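Cell division control protein 4 (Saccharomyces cerevisiae, PDB 3V7D) recognises phosphorylated target proteins, among them the CDK inhibitor SIC1, as the substrate-binding subunit of an SCF E3 ubiquitin-protein ligase. Local coordinates at residues Ser62-Ser67 with Ser402-Val407; Val355-Leu360 with Ser394-Phe399. The protein carries 1 engineered substitution. One frame throughout, in Å; residues are numbered along the deposited sequence.

Contact 1 (Ser62-Ser67 with Ser402-Val407); sequences SENFVS and SDNILV
N404 reaches across to the backbone of E63 and makes the one direct hydrogen bond between the two segments: its ND2 donates to E63 O at 3.0 Å. The bond is nearly straight, with an N-H...O angle of 166°, and E63 O lies close to the amide plane of N404. The amide is held at its other end as well, because N404 OD1 accepts from R420 NE; R420 NH2 also forms a salt bridge with E63 OE1, so one arginine serves both sides of the contact.

Van der Waals contacts accompany this bond. N64 CB sits 3.5 Å from D403 CB, and the two side chains cross at about a right angle. D403 OD1 is hydrogen-bonded to S361 OG and K363 N. F65 brings CE1 to 3.9 Å from N404 ND2, its ring plane steeply inclined to the amide, while E63 CB covers one ring face toward the rim.

Local motifs shape both backbones. N64, with positive phi, is the C-prime residue of the Schellman motif ending helix 53-62, and this turn presents E63 O. On the other segment, S402 OG accepts from N404 N and I405 N, an ST turn and ST motif.

The contact thus sets the end of helix 53-62 against the turn between strands 396-401 and 405-410 of WD repeat 7, with helix 87-106 packing against E63, F65 and I405.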
loop_
_atom_site.group_PDB
_atom_site.type_symbol
_atom_site.label_atom_id
_atom_site.label_comp_id
_atom_site.label_asym_id
_atom_site.label_seq_id
_atom_site.Cartn_x
_atom_site.Cartn_y
_atom_site.Cartn_z
ATOM N N SER B 62 -7.681 6.648 -0.282
ATOM C CA SER B 62 -7.920 7.134 1.077
ATOM C C SER B 62 -7.903 6.010 2.115
ATOM O O SER B 62 -7.642 6.254 3.289
ATOM C CB SER B 62 -9.232 7.922 1.165
ATOM O OG SER B 62 -10.356 7.077 0.969
ATOM N N GLU B 63 -8.181 4.785 1.680
ATOM C CA GLU B 63 -8.145 3.638 2.577
ATOM C C GLU B 63 -6.815 2.884 2.487
ATOM O O GLU B 63 -6.679 1.787 3.037
ATOM C CB GLU B 63 -9.307 2.686 2.276
ATOM C CG GLU B 63 -10.687 3.273 2.553
ATOM C CD GLU B 63 -10.959 3.471 4.035
ATOM O OE1 GLU B 63 -10.406 2.708 4.849
ATOM O OE2 GLU B 63 -11.730 4.386 4.387
ATOM N N ASN B 64 -5.846 3.477 1.792
ATOM C CA ASN B 64 -4.544 2.848 1.562
ATOM C C ASN B 64 -4.626 1.474 0.912
ATOM O O ASN B 64 -3.829 0.590 1.224
ATOM C CB ASN B 64 -3.752 2.718 2.862
ATOM C CG ASN B 64 -3.694 4.004 3.640
ATOM O OD1 ASN B 64 -3.927 4.019 4.849
ATOM N ND2 ASN B 64 -3.384 5.096 2.956
ATOM N N PHE B 65 -5.591 1.282 0.022
ATOM C CA PHE B 65 -5.662 0.032 -0.723
ATOM C C PHE B 65 -4.773 0.110 -1.958
ATOM O O PHE B 65 -4.437 -0.905 -2.560
ATOM C CB PHE B 65 -7.105 -0.293 -1.110
ATOM C CG PHE B 65 -7.992 -0.597 0.066
ATOM C CD1 PHE B 65 -7.508 -1.314 1.148
ATOM C CD2 PHE B 65 -9.309 -0.161 0.091
ATOM C CE1 PHE B 65 -8.321 -1.593 2.233
ATOM C CE2 PHE B 65 -10.126 -0.440 1.169
ATOM C CZ PHE B 65 -9.629 -1.153 2.245
ATOM N N VAL B 66 -4.395 1.328 -2.330
ATOM C CA VAL B 66 -3.515 1.546 -3.468
ATOM C C VAL B 66 -2.850 2.905 -3.322
ATOM O O VAL B 66 -3.359 3.777 -2.620
ATOM C CB VAL B 66 -4.292 1.487 -4.805
ATOM C CG1 VAL B 66 -5.018 2.804 -5.071
ATOM C CG2 VAL B 66 -3.360 1.151 -5.957
ATOM N N SER B 67 -1.701 3.079 -3.962
ATOM C CA SER B 67 -1.029 4.372 -3.989
ATOM C C SER B 67 -1.222 4.967 -5.373
ATOM O O SER B 67 -1.587 4.249 -6.302
ATOM C CB SER B 67 0.464 4.198 -3.700
ATOM O OG SER B 67 1.103 3.487 -4.749
ATOM N N SER B 402 1.603 -3.580 6.155
ATOM C CA SER B 402 1.037 -2.754 5.105
ATOM C C SER B 402 0.722 -1.408 5.742
ATOM O O SER B 402 1.040 -1.188 6.910
ATOM C CB SER B 402 -0.244 -3.378 4.561
ATOM O OG SER B 402 -1.275 -3.330 5.539
ATOM N N ASP B 403 0.091 -0.512 4.992
ATOM C CA ASP B 403 -0.295 0.782 5.541
ATOM C C ASP B 403 -1.359 0.627 6.622
ATOM O O ASP B 403 -1.492 1.478 7.492
ATOM C CB ASP B 403 -0.808 1.717 4.445
ATOM C CG ASP B 403 0.289 2.179 3.502
ATOM O OD1 ASP B 403 1.485 2.097 3.868
ATOM O OD2 ASP B 403 -0.055 2.632 2.391
ATOM N N ASN B 404 -2.102 -0.472 6.568
ATOM C CA ASN B 404 -3.231 -0.682 7.461
ATOM C C ASN B 404 -2.967 -1.647 8.618
ATOM O O ASN B 404 -3.545 -1.505 9.692
ATOM C CB ASN B 404 -4.436 -1.166 6.658
ATOM C CG ASN B 404 -5.001 -0.088 5.753
ATOM O OD1 ASN B 404 -5.072 1.078 6.132
ATOM N ND2 ASN B 404 -5.403 -0.473 4.550
ATOM N N ILE B 405 -2.085 -2.617 8.396
ATOM C CA ILE B 405 -1.916 -3.727 9.323
ATOM C C ILE B 405 -0.449 -4.043 9.598
ATOM O O ILE B 405 0.371 -4.054 8.683
ATOM C CB ILE B 405 -2.598 -5.006 8.772
ATOM C CG1 ILE B 405 -4.121 -4.866 8.804
ATOM C CG2 ILE B 405 -2.185 -6.238 9.566
ATOM C CD1 ILE B 405 -4.708 -5.009 10.195
ATOM N N LEU B 406 -0.129 -4.292 10.866
ATOM C CA LEU B 406 1.148 -4.881 11.251
ATOM C C LEU B 406 0.901 -6.248 11.894
ATOM O O LEU B 406 0.064 -6.380 12.788
ATOM C CB LEU B 406 1.889 -3.975 12.237
ATOM C CG LEU B 406 3.102 -4.561 12.973
ATOM C CD1 LEU B 406 4.259 -4.802 12.018
ATOM C CD2 LEU B 406 3.548 -3.677 14.154
ATOM N N VAL B 407 1.618 -7.263 11.423
ATOM C CA VAL B 407 1.604 -8.568 12.066
ATOM C C VAL B 407 3.034 -8.895 12.479
ATOM O O VAL B 407 3.936 -8.841 11.653
ATOM C CB VAL B 407 1.081 -9.676 11.127
ATOM C CG1 VAL B 407 1.130 -11.027 11.828
ATOM C CG2 VAL B 407 -0.334 -9.372 10.670
#

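Contact 2 (Val355-Leu360 with Ser394-Phe399)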
loop_
_atom_site.group_PDB
_atom_site.type_symbol
_atom_site.label_atom_id
_atom_site.label_comp_id
_atom_site.label_asym_id
_atom_site.label_seq_id
_atom_site.Cartn_x
_atom_site.Cartn_y
_atom_site.Cartn_z
ATOM N N VAL B 355 19.200 -4.283 15.437
ATOM C CA VAL B 355 18.102 -4.088 14.493
ATOM C C VAL B 355 18.342 -4.954 13.258
ATOM O O VAL B 355 19.214 -4.652 12.445
ATOM C CB VAL B 355 17.947 -2.615 14.061
ATOM C CG1 VAL B 355 16.654 -2.434 13.267
ATOM C CG2 VAL B 355 17.959 -1.688 15.277
ATOM N N GLY B 356 17.571 -6.030 13.123
ATOM C CA GLY B 356 17.790 -6.983 12.048
ATOM C C GLY B 356 16.664 -7.115 11.040
ATOM O O GLY B 356 16.774 -7.885 10.088
ATOM N N LEU B 357 15.583 -6.365 11.228
ATOM C CA LEU B 357 14.426 -6.490 10.345
ATOM C C LEU B 357 13.905 -5.135 9.877
ATOM O O LEU B 357 13.663 -4.235 10.687
ATOM C CB LEU B 357 13.306 -7.268 11.047
ATOM C CG LEU B 357 13.630 -8.701 11.478
ATOM C CD1 LEU B 357 12.599 -9.232 12.467
ATOM C CD2 LEU B 357 13.717 -9.598 10.256
ATOM N N LEU B 358 13.728 -5.000 8.567
ATOM C CA LEU B 358 13.227 -3.765 7.968
ATOM C C LEU B 358 12.159 -4.073 6.941
ATOM O O LEU B 358 12.283 -5.032 6.180
ATOM C CB LEU B 358 14.349 -3.005 7.258
ATOM C CG LEU B 358 15.491 -2.412 8.071
ATOM C CD1 LEU B 358 16.519 -1.788 7.127
ATOM C CD2 LEU B 358 14.957 -1.391 9.065
ATOM N N ARG B 359 11.115 -3.251 6.916
ATOM C CA ARG B 359 10.106 -3.328 5.865
ATOM C C ARG B 359 9.707 -1.920 5.455
ATOM O O ARG B 359 9.725 -0.999 6.272
ATOM C CB ARG B 359 8.874 -4.098 6.337
ATOM C CG ARG B 359 9.114 -5.572 6.600
ATOM C CD ARG B 359 8.870 -6.407 5.376
ATOM N NE ARG B 359 9.025 -7.829 5.662
ATOM C CZ ARG B 359 9.106 -8.764 4.723
ATOM N NH1 ARG B 359 9.046 -8.419 3.442
ATOM N NH2 ARG B 359 9.252 -10.038 5.063
ATOM N N LEU B 360 9.355 -1.755 4.186
ATOM C CA LEU B 360 8.915 -0.466 3.681
ATOM C C LEU B 360 7.564 -0.613 3.000
ATOM O O LEU B 360 7.438 -1.336 2.013
ATOM C CB LEU B 360 9.944 0.103 2.702
ATOM C CG LEU B 360 9.700 1.504 2.137
ATOM C CD1 LEU B 360 9.610 2.536 3.256
ATOM C CD2 LEU B 360 10.797 1.877 1.141
ATOM N N SER B 394 10.872 -10.757 24.179
ATOM C CA SER B 394 11.619 -11.690 23.353
ATOM C C SER B 394 11.955 -11.025 22.024
ATOM O O SER B 394 11.231 -10.146 21.557
ATOM C CB SER B 394 10.808 -12.960 23.113
ATOM O OG SER B 394 9.581 -12.655 22.463
ATOM N N ALA B 395 13.058 -11.455 21.424
ATOM C CA ALA B 395 13.514 -10.920 20.151
ATOM C C ALA B 395 12.467 -11.092 19.057
ATOM O O ALA B 395 11.859 -12.157 18.933
ATOM C CB ALA B 395 14.803 -11.609 19.749
ATOM N N ILE B 396 12.251 -10.047 18.260
ATOM C CA ILE B 396 11.349 -10.169 17.121
ATOM C C ILE B 396 11.982 -11.045 16.047
ATOM O O ILE B 396 13.054 -10.729 15.534
ATOM C CB ILE B 396 10.988 -8.806 16.510
ATOM C CG1 ILE B 396 10.387 -7.887 17.576
ATOM C CG2 ILE B 396 10.004 -8.992 15.356
ATOM C CD1 ILE B 396 9.157 -8.461 18.246
ATOM N N THR B 397 11.326 -12.152 15.717
ATOM C CA THR B 397 11.861 -13.075 14.722
ATOM C C THR B 397 11.370 -12.732 13.317
ATOM O O THR B 397 12.075 -12.950 12.331
ATOM C CB THR B 397 11.489 -14.531 15.051
ATOM O OG1 THR B 397 10.078 -14.619 15.277
ATOM C CG2 THR B 397 12.213 -14.993 16.302
ATOM N N THR B 398 10.161 -12.185 13.231
ATOM C CA THR B 398 9.577 -11.842 11.940
ATOM C C THR B 398 8.417 -10.864 12.095
ATOM O O THR B 398 7.754 -10.829 13.130
ATOM C CB THR B 398 9.079 -13.104 11.182
ATOM O OG1 THR B 398 8.602 -12.733 9.885
ATOM C CG2 THR B 398 7.947 -13.793 11.942
ATOM N N PHE B 399 8.185 -10.064 11.061
ATOM C CA PHE B 399 6.972 -9.262 10.981
ATOM C C PHE B 399 6.666 -8.947 9.530
ATOM O O PHE B 399 7.530 -9.057 8.664
ATOM C CB PHE B 399 7.084 -7.968 11.800
ATOM C CG PHE B 399 7.885 -6.876 11.131
ATOM C CD1 PHE B 399 9.249 -6.771 11.341
ATOM C CD2 PHE B 399 7.266 -5.940 10.313
ATOM C CE1 PHE B 399 9.985 -5.761 10.742
ATOM C CE2 PHE B 399 7.993 -4.932 9.706
ATOM C CZ PHE B 399 9.354 -4.839 9.921
#
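L357 meets the neighbouring blade in two places. Its CD1 methyl lies 3.4 Å from I396 O and 3.9 Å from I396 CG2, so this branch packs on both backbone and side chain. Its CB stands near the plane of the F399 ring, at the edge, 3.7 Å from CE1, and L357 O also lies in plane at that edge. L358 turns its side chain away, where it touches strands 313-319 and 324-329, leaving its backbone near the ring. At R359 the aliphatic base takes over: CG comes within 3.4 Å of F399 CE2. A bend at chi2 (-90°) turns CD away from a fully extended course, and NE passes 3.6 Å from F399 O, with the guanidinium plane steeply inclined to the ring.

F399 therefore lies against consecutive residues of one strand, a largely apolar seam between blades of a WD40 beta-propeller. The strand segments run almost parallel, 9° apart, with axes 8.0 Å apart at closest approach. Strands 355-360 and 396-401 each come first in their sheets, in WD repeats 6 and 7; V366 and A368 of strand 364-369 also touch F399, while T397 and T398 both face G409 of strand 405-410, a classic beta bulge.

In the fold
Contacts 1 and 2 have centres about 19 Å apart and share the sheet of WD repeat 7. Contact 1 ties that sheet to the helical part of the chain through the turn leading into strand 405-410; contact 2 ties the same sheet to the preceding blade through the adjoining strand 396-401. They touch directly, L406 CD1 lying 3.6 Å from F399 CD2. Along the chain, contact 2 is nested within the loop closed by contact 1. The bound peptide packs on L357, A395 and T397, so contact 2 borders the substrate-binding surface, whereas contact 1 lies on the side of the F-box and its linking helices.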